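Local atomic coordinates of PatF (Prochloron didemni, PDB entry 4BG2), a protein that belongs to the cyanobactin prenyltransferase family of the patellamide pathway, whose active members attach isoprene units to peptides, though its own activity is uncertain. Residues Y267-S272 with F298-W303; C54-D59 with N260-K265; D13-F18 with G46-E51; G64-C69 with I121-G126. One frame throughout, in Å; residues are numbered along the deposited sequence. Where two conformers were deposited one is given.

In the fold
The four contacts belong to one ten-stranded antiparallel barrel with helices around it, consistent with the prenyltransferase (ABBA) fold. Interactions 1 and 2 both involve helix 261-272, which packs against the neighbouring strands 295-303 and 48-57; their centres are 14 Å apart. Interaction 3 sets helix 3-25 on the other end of strand 48-57, about 25 Å from interaction 2 between centres. Interaction 4 joins strands 60-70 and 116-124 and lies nearest the centre of the chain, at about 8 Å. Its polar residues Arg65, Glu67 and His124 face the barrel interior, where substrates bind in related prenyltransferases, whereas interactions 1 to 3 are helix packing on the outside.

Interaction 1: Y267-S272 with F298-W303; sequences YNFCQS and FYYDQW
Tyr267, Phe269 and Cys270 of helix 261-272 meet Phe298 and Tyr300 of strand 295-303, the helix axis running 10.3 Å from the strand axis and only 11° from parallel to it. This is the helix-on-barrel packing of the closed antiparallel sheet, made without hydrogen bonds between the two segments. Phe298 and Tyr300, two apart on the strand, both turn toward the helix, and Cys270 fits between them: its SG lies 3.8 Å from Phe298 CE1 and also 3.8 Å from Tyr300 CD1. Each is an oblique sulfur-aromatic contact, and cysteine suits the place because its single, polarisable sulfur can touch both rings. CG of Tyr300 sits between its backbone N and carbonyl carbon (chi1 65°). Its ring meets Phe269 in an offset edge-to-face pair, the edge of Phe269 toward the face of Tyr300, with centroids 5.7 Å apart and planes at 64°. The hydroxyl leaves the apolar patch to hydrogen-bond His22 ND1 on helix 3-25, so tyrosine joins two helices where phenylalanine could only pack. An alanine at Tyr300 would probably leave His22 ND1 without this mate and open a gap beside the Phe269 ring. Farther back along the helix, Phe298 CE2 approaches Tyr267 CB at 4.3 Å. Tyr300 OH sits at the edge of the Phe269 ring, near its plane, 3.4 Å from Phe269 CE2.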
loop_
_atom_site.group_PDB
_atom_site.type_symbol
_atom_site.label_atom_id
_atom_site.label_comp_id
_atom_site.label_asym_id
_atom_site.label_seq_id
_atom_site.Cartn_x
_atom_site.Cartn_y
_atom_site.Cartn_z
ATOM N N TYR A 267 -17.332 4.696 -0.879
ATOM C CA TYR A 267 -17.262 5.912 -1.670
ATOM C C TYR A 267 -17.934 7.085 -0.977
ATOM O O TYR A 267 -17.378 8.176 -0.905
ATOM C CB TYR A 267 -17.906 5.692 -3.039
ATOM C CG TYR A 267 -17.974 6.961 -3.830
ATOM C CD1 TYR A 267 -16.815 7.538 -4.339
ATOM C CD2 TYR A 267 -19.181 7.603 -4.041
ATOM C CE1 TYR A 267 -16.869 8.716 -5.063
ATOM C CE2 TYR A 267 -19.243 8.788 -4.752
ATOM C CZ TYR A 267 -18.083 9.333 -5.260
ATOM O OH TYR A 267 -18.122 10.492 -5.975
ATOM N N ASN A 268 -19.136 6.842 -0.473
ATOM C CA ASN A 268 -19.916 7.848 0.264
ATOM C C ASN A 268 -19.201 8.313 1.506
ATOM O O ASN A 268 -19.150 9.510 1.806
ATOM C CB ASN A 268 -21.258 7.254 0.675
ATOM C CG ASN A 268 -22.193 7.071 -0.497
ATOM O OD1 ASN A 268 -22.045 7.700 -1.543
ATOM N ND2 ASN A 268 -23.160 6.206 -0.323
ATOM N N PHE A 269 -18.642 7.355 2.239
ATOM C CA PHE A 269 -17.878 7.703 3.422
ATOM C C PHE A 269 -16.738 8.649 3.051
ATOM O O PHE A 269 -16.535 9.668 3.708
ATOM C CB PHE A 269 -17.342 6.457 4.106
ATOM C CG PHE A 269 -16.307 6.757 5.141
ATOM C CD1 PHE A 269 -16.677 7.197 6.402
ATOM C CD2 PHE A 269 -14.959 6.644 4.838
ATOM C CE1 PHE A 269 -15.722 7.494 7.353
ATOM C CE2 PHE A 269 -13.999 6.940 5.788
ATOM C CZ PHE A 269 -14.380 7.358 7.047
ATOM N N CYS A 270 -16.016 8.326 1.980
ATOM C CA CYS A 270 -14.887 9.154 1.543
ATOM C C CYS A 270 -15.261 10.593 1.201
ATOM O O CYS A 270 -14.519 11.517 1.589
ATOM C CB CYS A 270 -14.174 8.531 0.351
ATOM S SG CYS A 270 -13.067 7.210 0.839
ATOM N N GLN A 271 -16.402 10.776 0.511
ATOM C CA GLN A 271 -16.846 12.098 0.058
ATOM C C GLN A 271 -17.290 13.000 1.201
ATOM O O GLN A 271 -17.277 14.219 1.059
ATOM C CB GLN A 271 -17.946 12.037 -1.059
ATOM C CG GLN A 271 -19.368 11.560 -0.660
ATOM C CD GLN A 271 -20.411 11.615 -1.795
ATOM O OE1 GLN A 271 -21.193 10.669 -2.000
ATOM N NE2 GLN A 271 -20.432 12.719 -2.526
ATOM N N SER A 272 -17.670 12.414 2.330
ATOM C CA SER A 272 -18.023 13.189 3.509
ATOM C C SER A 272 -16.825 13.473 4.426
ATOM O O SER A 272 -16.939 14.280 5.344
ATOM C CB SER A 272 -19.089 12.453 4.308
ATOM O OG SER A 272 -18.644 11.160 4.652
ATOM N N PHE A 298 -10.169 -0.551 -1.830
ATOM C CA PHE A 298 -10.396 0.884 -1.926
ATOM C C PHE A 298 -9.516 1.590 -0.863
ATOM O O PHE A 298 -9.692 1.393 0.326
ATOM C CB PHE A 298 -11.875 1.107 -1.669
ATOM C CG PHE A 298 -12.394 2.461 -2.089
ATOM C CD1 PHE A 298 -11.751 3.628 -1.722
ATOM C CD2 PHE A 298 -13.581 2.551 -2.800
ATOM C CE1 PHE A 298 -12.255 4.877 -2.096
ATOM C CE2 PHE A 298 -14.105 3.790 -3.161
ATOM C CZ PHE A 298 -13.434 4.957 -2.819
ATOM N N TYR A 299 -8.620 2.449 -1.322
ATOM C CA TYR A 299 -7.634 3.127 -0.483
ATOM C C TYR A 299 -7.995 4.600 -0.450
ATOM O O TYR A 299 -8.439 5.135 -1.449
ATOM C CB TYR A 299 -6.243 2.970 -1.116
ATOM C CG TYR A 299 -5.664 1.594 -1.021
ATOM C CD1 TYR A 299 -5.939 0.613 -1.959
ATOM C CD2 TYR A 299 -4.831 1.252 0.062
ATOM C CE1 TYR A 299 -5.381 -0.677 -1.843
ATOM C CE2 TYR A 299 -4.281 -0.013 0.177
ATOM C CZ TYR A 299 -4.552 -0.964 -0.761
ATOM O OH TYR A 299 -4.000 -2.220 -0.584
ATOM N N TYR A 300 -7.809 5.247 0.691
ATOM C CA TYR A 300 -7.843 6.690 0.769
ATOM C C TYR A 300 -6.732 7.158 1.706
ATOM O O TYR A 300 -6.404 6.465 2.678
ATOM C CB TYR A 300 -9.231 7.198 1.195
ATOM C CG TYR A 300 -9.662 6.817 2.581
ATOM C CD1 TYR A 300 -10.295 5.613 2.823
ATOM C CD2 TYR A 300 -9.471 7.680 3.641
ATOM C CE1 TYR A 300 -10.711 5.274 4.099
ATOM C CE2 TYR A 300 -9.895 7.354 4.913
ATOM C CZ TYR A 300 -10.498 6.145 5.137
ATOM O OH TYR A 300 -10.883 5.816 6.411
ATOM N N ASP A 301 -6.180 8.336 1.414
ATOM C CA ASP A 301 -4.976 8.856 2.040
ATOM C C ASP A 301 -5.298 10.166 2.729
ATOM O O ASP A 301 -5.906 11.065 2.122
ATOM C CB ASP A 301 -3.907 9.062 0.965
ATOM C CG ASP A 301 -2.518 9.405 1.533
ATOM O OD1 ASP A 301 -2.230 9.151 2.726
ATOM O OD2 ASP A 301 -1.681 9.924 0.753
ATOM N N GLN A 302 -4.916 10.265 4.003
ATOM C CA GLN A 302 -5.128 11.455 4.801
ATOM C C GLN A 302 -3.802 11.948 5.376
ATOM O O GLN A 302 -2.963 11.136 5.818
ATOM C CB GLN A 302 -6.131 11.159 5.910
ATOM C CG GLN A 302 -7.533 10.886 5.386
ATOM C CD GLN A 302 -8.496 10.477 6.482
ATOM O OE1 GLN A 302 -8.360 9.400 7.044
ATOM N NE2 GLN A 302 -9.488 11.316 6.764
ATOM N N TRP A 303 -3.599 13.267 5.343
ATOM C CA TRP A 303 -2.361 13.888 5.805
ATOM C C TRP A 303 -2.599 14.541 7.165
ATOM O O TRP A 303 -3.543 15.309 7.347
ATOM C CB TRP A 303 -1.794 14.876 4.751
ATOM C CG TRP A 303 -1.190 14.146 3.510
ATOM C CD1 TRP A 303 -1.596 12.925 2.984
ATOM C CD2 TRP A 303 -0.114 14.602 2.649
ATOM N NE1 TRP A 303 -0.829 12.602 1.889
ATOM C CE2 TRP A 303 0.079 13.606 1.655
ATOM C CE3 TRP A 303 0.706 15.744 2.627
ATOM C CZ2 TRP A 303 1.057 13.722 0.656
ATOM C CZ3 TRP A 303 1.669 15.861 1.628
ATOM C CH2 TRP A 303 1.838 14.851 0.659
#

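Interaction 2: C54-D59 with N260-K265; sequences CQVEGD and NSLGDK
Val56 near the end of strand 48-57 and Gly58 in the turn after it meet Asn260 and Leu262, where Asn260 is the N-cap of helix 261-272. The helix start is thereby packed against the turn that joins strands 48-57 and 60-70 of the barrel. From CB, which points toward the strand, the Asn260 side chain puts CG between the backbone N and the carbonyl carbon (chi1 68°). Beyond CG the amide divides its work. OD1 accepts from Gly263 N at 3.0 Å, the N-H...O angle being 154°, and so satisfies an amide of the first helical turn; a short side chain with an acceptor is what an N-cap needs. ND2 passes Val56 CG1 at 3.6 Å, the two side chains running past each other in opposite directions, and hydrogen-bonds Glu294 OE1. It also comes within 2.7 Å of Gly58 O, but the angle is too poor for a hydrogen bond. Gly58 has a positive phi (64°), a conformation that glycine adopts readily. Leu262 supplies the apolar part: its CB lies 4.1 Å from Val56 CG1, and its CD1 reaches the backbone of the turn, 3.5 Å from Asp59 C. Valine on the strand and leucine on the helix suit the place, two branched apolar side chains meeting between sheet and helix. A bridging water completes the contact, donating to Gly58 O at 2.9 Å and to Asp59 OD1 while accepting from another amide at the helix start, Leu262 N, at 3.0 Å.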
loop_
_atom_site.group_PDB
_atom_site.type_symbol
_atom_site.label_atom_id
_atom_site.label_comp_id
_atom_site.label_asym_id
_atom_site.label_seq_id
_atom_site.Cartn_x
_atom_site.Cartn_y
_atom_site.Cartn_z
ATOM N N CYS A 54 -10.189 -0.606 2.553
ATOM C CA CYS A 54 -11.129 -1.694 2.762
ATOM C C CYS A 54 -10.996 -2.663 1.626
ATOM O O CYS A 54 -11.084 -2.281 0.450
ATOM C CB CYS A 54 -12.554 -1.180 2.819
ATOM S SG CYS A 54 -12.854 -0.065 4.201
ATOM N N GLN A 55 -10.734 -3.913 1.957
ATOM C CA GLN A 55 -10.742 -4.977 0.949
ATOM C C GLN A 55 -12.151 -5.520 0.901
ATOM O O GLN A 55 -12.688 -5.976 1.918
ATOM C CB GLN A 55 -9.771 -6.085 1.304
ATOM C CG GLN A 55 -9.722 -7.225 0.303
ATOM C CD GLN A 55 -8.508 -8.098 0.538
ATOM O OE1 GLN A 55 -8.461 -8.868 1.498
ATOM N NE2 GLN A 55 -7.510 -7.962 -0.320
ATOM N N VAL A 56 -12.741 -5.466 -0.288
ATOM C CA VAL A 56 -14.095 -5.940 -0.493
ATOM C C VAL A 56 -14.108 -7.241 -1.280
ATOM O O VAL A 56 -13.417 -7.377 -2.297
ATOM C CB VAL A 56 -14.930 -4.882 -1.227
ATOM C CG1 VAL A 56 -16.322 -5.421 -1.526
ATOM C CG2 VAL A 56 -15.009 -3.596 -0.389
ATOM N N GLU A 57 -14.951 -8.175 -0.834
ATOM C CA GLU A 57 -15.086 -9.464 -1.503
ATOM C C GLU A 57 -16.562 -9.853 -1.498
ATOM O O GLU A 57 -17.064 -10.439 -0.537
ATOM C CB GLU A 57 -14.207 -10.503 -0.798
ATOM C CG GLU A 57 -13.451 -11.410 -1.748
ATOM C CD GLU A 57 -12.476 -12.335 -1.040
ATOM O OE1 GLU A 57 -12.925 -13.438 -0.643
ATOM O OE2 GLU A 57 -11.276 -11.971 -0.909
ATOM N N GLY A 58 -17.263 -9.453 -2.553
ATOM C CA GLY A 58 -18.697 -9.596 -2.607
ATOM C C GLY A 58 -19.358 -8.749 -1.533
ATOM O O GLY A 58 -19.306 -7.516 -1.582
ATOM N N ASP A 59 -19.966 -9.410 -0.556
ATOM C CA ASP A 59 -20.582 -8.702 0.566
ATOM C C ASP A 59 -19.741 -8.766 1.847
ATOM O O ASP A 59 -20.209 -8.390 2.905
ATOM C CB ASP A 59 -22.007 -9.194 0.807
ATOM C CG ASP A 59 -22.978 -8.708 -0.269
ATOM O OD1 ASP A 59 -22.947 -7.507 -0.626
ATOM O OD2 ASP A 59 -23.763 -9.522 -0.768
ATOM N N ASN A 260 -20.110 -2.537 -6.362
ATOM C CA ASN A 260 -21.155 -3.214 -5.623
ATOM C C ASN A 260 -21.575 -2.313 -4.452
ATOM O O ASN A 260 -21.068 -1.208 -4.309
ATOM C CB ASN A 260 -20.712 -4.614 -5.182
ATOM C CG ASN A 260 -19.605 -4.589 -4.134
ATOM O OD1 ASN A 260 -19.175 -3.528 -3.688
ATOM N ND2 ASN A 260 -19.188 -5.772 -3.698
ATOM N N SER A 261 -22.516 -2.761 -3.642
ATOM C CA SER A 261 -23.071 -1.915 -2.591
ATOM C C SER A 261 -22.025 -1.458 -1.560
ATOM O O SER A 261 -21.998 -0.291 -1.145
ATOM C CB SER A 261 -24.184 -2.674 -1.893
ATOM O OG SER A 261 -24.543 -2.021 -0.700
ATOM N N LEU A 262 -21.168 -2.377 -1.151
ATOM C CA LEU A 262 -20.092 -2.036 -0.221
ATOM C C LEU A 262 -19.142 -0.960 -0.755
ATOM O O LEU A 262 -18.663 -0.129 0.010
ATOM C CB LEU A 262 -19.319 -3.287 0.174
ATOM C CG LEU A 262 -19.961 -4.182 1.236
ATOM C CD1 LEU A 262 -19.084 -5.394 1.486
ATOM C CD2 LEU A 262 -20.210 -3.403 2.522
ATOM N N GLY A 263 -18.867 -0.973 -2.061
ATOM C CA GLY A 263 -18.012 0.045 -2.677
ATOM C C GLY A 263 -18.672 1.421 -2.647
ATOM O O GLY A 263 -18.006 2.439 -2.452
ATOM N N ASP A 264 -19.983 1.441 -2.847
ATOM C CA ASP A 264 -20.750 2.683 -2.739
ATOM C C ASP A 264 -20.696 3.233 -1.319
ATOM O O ASP A 264 -20.582 4.439 -1.123
ATOM C CB ASP A 264 -22.200 2.451 -3.150
ATOM C CG ASP A 264 -22.345 2.149 -4.635
ATOM O OD1 ASP A 264 -21.411 2.471 -5.403
ATOM O OD2 ASP A 264 -23.401 1.604 -5.042
ATOM N N LYS A 265 -20.771 2.353 -0.327
ATOM C CA LYS A 265 -20.648 2.787 1.065
ATOM C C LYS A 265 -19.279 3.404 1.344
ATOM O O LYS A 265 -19.181 4.468 1.974
ATOM C CB LYS A 265 -20.893 1.630 2.017
ATOM C CG LYS A 265 -20.446 1.924 3.445
ATOM C CD LYS A 265 -20.898 0.827 4.391
ATOM C CE LYS A 265 -20.394 1.076 5.800
ATOM N NZ LYS A 265 -21.233 0.299 6.751
HETATM O O HOH W 1 -21.223 -5.389 -1.530
#

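Interaction 3: D13-F18 with G46-E51; sequences DRRLQF and GSCSVE
Arg15 of helix 3-25 spreads its side chain over Cys48 and Val50 of strand 48-57, an outer helix laid along a barrel strand. The short segments run almost parallel, 4° apart, with axes 9.0 Å from each other. Val50 fills the space nearest the helix: its CG2 is 3.8 Å from Arg15 CG, the two side chains crossing at about a right angle, and 4.0 Å from Phe18 CD2 at the edge of that ring. A branched valine thus serves two neighbours with one methyl. Farther along, the Arg15 chain bends at chi3 (-92°), which sets NE 3.6 Å from Cys48 CB. The guanidinium then lies flat on the cysteine, with Cys48 SG 3.6 Å above its plane and over its centre. At the edge of the same group, Arg15 NH2 comes within 2.8 Å of Gly46 O. Glycine fits at position 46 because, at its backbone angles, a CB would be pressed against the preceding carbonyl O. The outer shell fixes the guanidinium in its buried place: NE forms a salt bridge with Asp304 OD2, while NH1 donates to Ile41 O and Ile44 O. Arginine suits this site, having a flat face for the sulfur and several N-H groups around the rim. Asp304 also ties down the start of the strand and the residue before it, OD2 accepting from Cys48 N and OD1 bonding with Ser47 OG.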
loop_
_atom_site.group_PDB
_atom_site.type_symbol
_atom_site.label_atom_id
_atom_site.label_comp_id
_atom_site.label_asym_id
_atom_site.label_seq_id
_atom_site.Cartn_x
_atom_site.Cartn_y
_atom_site.Cartn_z
ATOM N N ASP A 13 -2.095 13.472 17.203
ATOM C CA ASP A 13 -3.521 13.310 17.510
ATOM C C ASP A 13 -4.345 13.086 16.244
ATOM O O ASP A 13 -5.204 12.228 16.225
ATOM C CB ASP A 13 -4.058 14.535 18.263
ATOM C CG ASP A 13 -3.385 14.739 19.608
ATOM O OD1 ASP A 13 -3.189 13.751 20.339
ATOM O OD2 ASP A 13 -3.051 15.895 19.945
ATOM N N ARG A 14 -4.087 13.856 15.187
ATOM C CA ARG A 14 -4.843 13.690 13.929
ATOM C C ARG A 14 -4.629 12.311 13.287
ATOM O O ARG A 14 -5.564 11.680 12.794
ATOM C CB ARG A 14 -4.470 14.777 12.929
ATOM C CG ARG A 14 -5.178 16.094 13.176
ATOM C CD ARG A 14 -5.332 16.898 11.891
ATOM N NE ARG A 14 -5.291 18.333 12.147
ATOM C CZ ARG A 14 -4.190 19.032 12.424
ATOM N NH1 ARG A 14 -2.992 18.451 12.496
ATOM N NH2 ARG A 14 -4.294 20.337 12.639
ATOM N N ARG A 15 -3.378 11.865 13.295
ATOM C CA ARG A 15 -3.003 10.536 12.823
ATOM C C ARG A 15 -3.896 9.462 13.431
ATOM O O ARG A 15 -4.447 8.604 12.735
ATOM C CB ARG A 15 -1.594 10.227 13.297
ATOM C CG ARG A 15 -0.652 9.783 12.251
ATOM C CD ARG A 15 0.725 9.720 12.909
ATOM N NE ARG A 15 1.446 10.959 12.746
ATOM C CZ ARG A 15 2.653 11.190 13.216
ATOM N NH1 ARG A 15 3.302 10.257 13.894
ATOM N NH2 ARG A 15 3.205 12.372 13.005
ATOM N N LEU A 16 -3.975 9.492 14.752
ATOM C CA LEU A 16 -4.744 8.515 15.509
ATOM C C LEU A 16 -6.224 8.627 15.177
ATOM O O LEU A 16 -6.923 7.632 15.062
ATOM C CB LEU A 16 -4.526 8.745 17.009
ATOM C CG LEU A 16 -5.060 7.672 17.951
ATOM C CD1 LEU A 16 -4.659 6.281 17.489
ATOM C CD2 LEU A 16 -4.554 7.947 19.365
ATOM N N GLN A 17 -6.698 9.849 15.021
ATOM C CA GLN A 17 -8.097 10.077 14.707
ATOM C C GLN A 17 -8.474 9.494 13.340
ATOM O O GLN A 17 -9.488 8.834 13.222
ATOM C CB GLN A 17 -8.437 11.560 14.812
ATOM C CG GLN A 17 -9.918 11.792 14.597
ATOM C CD GLN A 17 -10.796 11.048 15.597
ATOM O OE1 GLN A 17 -10.476 10.957 16.784
ATOM N NE2 GLN A 17 -11.894 10.497 15.119
ATOM N N PHE A 18 -7.617 9.672 12.334
ATOM C CA PHE A 18 -7.820 8.979 11.047
ATOM C C PHE A 18 -8.015 7.480 11.234
ATOM O O PHE A 18 -8.941 6.887 10.683
ATOM C CB PHE A 18 -6.646 9.191 10.081
ATOM C CG PHE A 18 -6.402 10.629 9.732
ATOM C CD1 PHE A 18 -7.432 11.545 9.739
ATOM C CD2 PHE A 18 -5.130 11.063 9.401
ATOM C CE1 PHE A 18 -7.201 12.871 9.425
ATOM C CE2 PHE A 18 -4.895 12.379 9.066
ATOM C CZ PHE A 18 -5.936 13.288 9.080
ATOM N N GLY A 46 7.718 13.915 12.694
ATOM C CA GLY A 46 7.377 14.727 11.529
ATOM C C GLY A 46 5.932 14.527 11.115
ATOM O O GLY A 46 5.108 14.102 11.905
ATOM N N SER A 47 5.632 14.825 9.863
ATOM C CA SER A 47 4.277 14.743 9.360
ATOM C C SER A 47 4.128 13.425 8.613
ATOM O O SER A 47 4.987 13.070 7.803
ATOM C CB SER A 47 4.018 15.919 8.417
ATOM O OG SER A 47 2.687 15.903 7.945
ATOM N N CYS A 48 3.030 12.726 8.879
ATOM C CA CYS A 48 2.722 11.451 8.260
ATOM C C CYS A 48 1.469 11.494 7.403
ATOM O O CYS A 48 0.577 12.309 7.616
ATOM C CB CYS A 48 2.517 10.398 9.339
ATOM S SG CYS A 48 4.051 9.872 10.151
ATOM N N SER A 49 1.418 10.591 6.436
ATOM C CA SER A 49 0.186 10.272 5.746
ATOM C C SER A 49 -0.314 8.916 6.230
ATOM O O SER A 49 0.476 8.005 6.500
ATOM C CB SER A 49 0.383 10.301 4.226
ATOM O OG SER A 49 0.665 9.012 3.742
ATOM N N VAL A 50 -1.620 8.799 6.410
ATOM C CA VAL A 50 -2.230 7.547 6.792
ATOM C C VAL A 50 -3.089 7.090 5.644
ATOM O O VAL A 50 -4.012 7.816 5.230
ATOM C CB VAL A 50 -3.111 7.679 8.047
ATOM C CG1 VAL A 50 -3.763 6.341 8.379
ATOM C CG2 VAL A 50 -2.311 8.215 9.223
ATOM N N GLU A 51 -2.761 5.932 5.084
ATOM C CA GLU A 51 -3.519 5.380 3.959
ATOM C C GLU A 51 -4.318 4.213 4.466
ATOM O O GLU A 51 -3.760 3.139 4.707
ATOM C CB GLU A 51 -2.607 4.911 2.813
ATOM C CG GLU A 51 -3.381 4.608 1.521
ATOM C CD GLU A 51 -2.485 4.389 0.290
ATOM O OE1 GLU A 51 -1.356 3.909 0.459
ATOM O OE2 GLU A 51 -2.923 4.661 -0.865
#

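Interaction 4: G64-C69 with I121-G126; sequences GRYEVC and IGVHLG
The His124 ring has the Arg65 guanidinium over one face and Tyr66 N at its edge, on the antiparallel pair of strands 60-70 and 116-124 in the barrel. Arg65 NH1 lies 3.4 Å above the ring plane, offset toward the rim, and the two planes are tilted 30° to each other. Bending at chi3 (54°) brings Arg65 NE to where it bonds to Ser53 OG. In the conformer of Glu67 given here, His124 NE2 donates to Glu67 OE2 at 3.0 Å; the carboxylate stands 85° to the ring and its oxygen is well out of the ring plane. His124 ND1 bonds to Glu179 OE2, and histidine suits the site by offering a nitrogen to each carboxylate and a face to the arginine. An alanine here would probably leave Glu67 and Glu179 without this nitrogen partner and open a gap beneath the Arg65 guanidinium, which would keep its bond to Ser53. Arg65, Glu67 and His124 share the face of the sheet toward the barrel interior; Tyr66, Val68, Ile121 and Val123 share the one toward helix 34-42. There Tyr66 CD2 approaches Val123 CG2 at 4.4 Å, apolar packing suited to the helix side. Beneath them, Tyr66 with Val123 and Val68 with Ile121 are hydrogen-bonded pairs, while Arg65 with His124 and Glu67 with Gly122 are not. Gly122 must lack a CB, which would clash with Tyr66 O, already 2.9 Å from Gly122 CA. At the strand end the almost straight bond from Leu125 N to Gly64 O spans 2.8 Å.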
loop_
_atom_site.group_PDB
_atom_site.type_symbol
_atom_site.label_atom_id
_atom_site.label_comp_id
_atom_site.label_asym_id
_atom_site.label_seq_id
_atom_site.Cartn_x
_atom_site.Cartn_y
_atom_site.Cartn_z
ATOM N N GLY A 64 -9.658 -3.245 8.547
ATOM C CA GLY A 64 -8.531 -2.932 9.438
ATOM C C GLY A 64 -7.202 -2.941 8.696
ATOM O O GLY A 64 -6.343 -3.772 8.979
ATOM N N ARG A 65 -7.043 -1.999 7.765
ATOM C CA ARG A 65 -5.903 -1.930 6.865
ATOM C C ARG A 65 -5.364 -0.502 6.782
ATOM O O ARG A 65 -6.096 0.426 6.367
ATOM C CB ARG A 65 -6.290 -2.395 5.466
ATOM C CG ARG A 65 -6.821 -3.808 5.397
ATOM C CD ARG A 65 -7.640 -4.038 4.139
ATOM N NE ARG A 65 -6.871 -3.665 2.956
ATOM C CZ ARG A 65 -6.024 -4.461 2.328
ATOM N NH1 ARG A 65 -5.832 -5.718 2.722
ATOM N NH2 ARG A 65 -5.354 -3.993 1.291
ATOM N N TYR A 66 -4.102 -0.328 7.179
ATOM C CA TYR A 66 -3.442 0.963 7.185
ATOM C C TYR A 66 -2.002 0.878 6.733
ATOM O O TYR A 66 -1.267 -0.057 7.109
ATOM C CB TYR A 66 -3.391 1.506 8.601
ATOM C CG TYR A 66 -4.714 1.510 9.301
ATOM C CD1 TYR A 66 -5.614 2.546 9.097
ATOM C CD2 TYR A 66 -5.060 0.499 10.200
ATOM C CE1 TYR A 66 -6.833 2.564 9.736
ATOM C CE2 TYR A 66 -6.277 0.525 10.865
ATOM C CZ TYR A 66 -7.160 1.565 10.617
ATOM O OH TYR A 66 -8.391 1.626 11.245
ATOM N N GLU A 67 -1.585 1.876 5.964
ATOM C CA GLU A 67 -0.173 2.139 5.701
ATOM C C GLU A 67 0.104 3.568 6.167
ATOM O O GLU A 67 -0.590 4.493 5.769
ATOM C CB GLU A 67 0.181 2.063 4.204
ATOM C CG GLU A 67 0.018 0.755 3.501
ATOM C CD GLU A 67 0.675 -0.390 4.225
ATOM O OE1 GLU A 67 1.885 -0.303 4.791
ATOM O OE2 GLU A 67 -0.087 -1.352 4.172
ATOM N N VAL A 68 1.141 3.731 6.992
ATOM C CA VAL A 68 1.555 5.016 7.490
ATOM C C VAL A 68 3.012 5.286 7.146
ATOM O O VAL A 68 3.898 4.406 7.284
ATOM C CB VAL A 68 1.366 5.064 9.007
ATOM C CG1 VAL A 68 1.796 6.428 9.557
ATOM C CG2 VAL A 68 -0.090 4.796 9.359
ATOM N N CYS A 69 3.293 6.499 6.704
ATOM C CA CYS A 69 4.688 6.905 6.566
ATOM C C CYS A 69 4.861 8.404 6.652
ATOM O O CYS A 69 3.919 9.174 6.444
ATOM C CB CYS A 69 5.280 6.401 5.246
ATOM S SG CYS A 69 4.572 7.164 3.755
ATOM N N ILE A 121 5.039 1.728 7.477
ATOM C CA ILE A 121 4.654 0.586 8.265
ATOM C C ILE A 121 3.150 0.449 8.166
ATOM O O ILE A 121 2.417 1.424 8.116
ATOM C CB ILE A 121 5.086 0.664 9.752
ATOM C CG1 ILE A 121 4.653 1.955 10.404
ATOM C CG2 ILE A 121 6.603 0.515 9.880
ATOM C CD1 ILE A 121 4.688 1.909 11.905
ATOM N N GLY A 122 2.701 -0.784 8.209
ATOM C CA GLY A 122 1.319 -1.055 8.061
ATOM C C GLY A 122 0.940 -2.400 8.573
ATOM O O GLY A 122 1.795 -3.272 8.761
ATOM N N VAL A 123 -0.359 -2.540 8.821
ATOM C CA VAL A 123 -0.965 -3.785 9.208
ATOM C C VAL A 123 -2.247 -3.981 8.407
ATOM O O VAL A 123 -3.003 -3.026 8.183
ATOM C CB VAL A 123 -1.324 -3.849 10.714
ATOM C CG1 VAL A 123 -0.074 -3.917 11.548
ATOM C CG2 VAL A 123 -2.206 -2.689 11.158
ATOM N N HIS A 124 -2.500 -5.223 8.036
ATOM C CA HIS A 124 -3.767 -5.642 7.465
ATOM C C HIS A 124 -4.359 -6.745 8.332
ATOM O O HIS A 124 -3.850 -7.876 8.367
ATOM C CB HIS A 124 -3.591 -6.157 6.024
ATOM C CG HIS A 124 -3.012 -5.143 5.077
ATOM N ND1 HIS A 124 -2.517 -5.489 3.841
ATOM C CD2 HIS A 124 -2.850 -3.807 5.180
ATOM C CE1 HIS A 124 -2.099 -4.409 3.210
ATOM N NE2 HIS A 124 -2.254 -3.375 4.018
ATOM N N LEU A 125 -5.445 -6.411 9.018
ATOM C CA LEU A 125 -6.233 -7.366 9.790
ATOM C C LEU A 125 -6.988 -8.282 8.828
ATOM O O LEU A 125 -7.621 -7.795 7.920
ATOM C CB LEU A 125 -7.269 -6.617 10.653
ATOM C CG LEU A 125 -7.665 -7.061 12.054
ATOM C CD1 LEU A 125 -6.492 -7.693 12.785
ATOM C CD2 LEU A 125 -8.227 -5.880 12.853
ATOM N N GLY A 126 -6.905 -9.598 9.031
ATOM C CA GLY A 126 -7.723 -10.553 8.296
ATOM C C GLY A 126 -8.896 -11.005 9.135
ATOM O O GLY A 126 -9.093 -10.522 10.252
#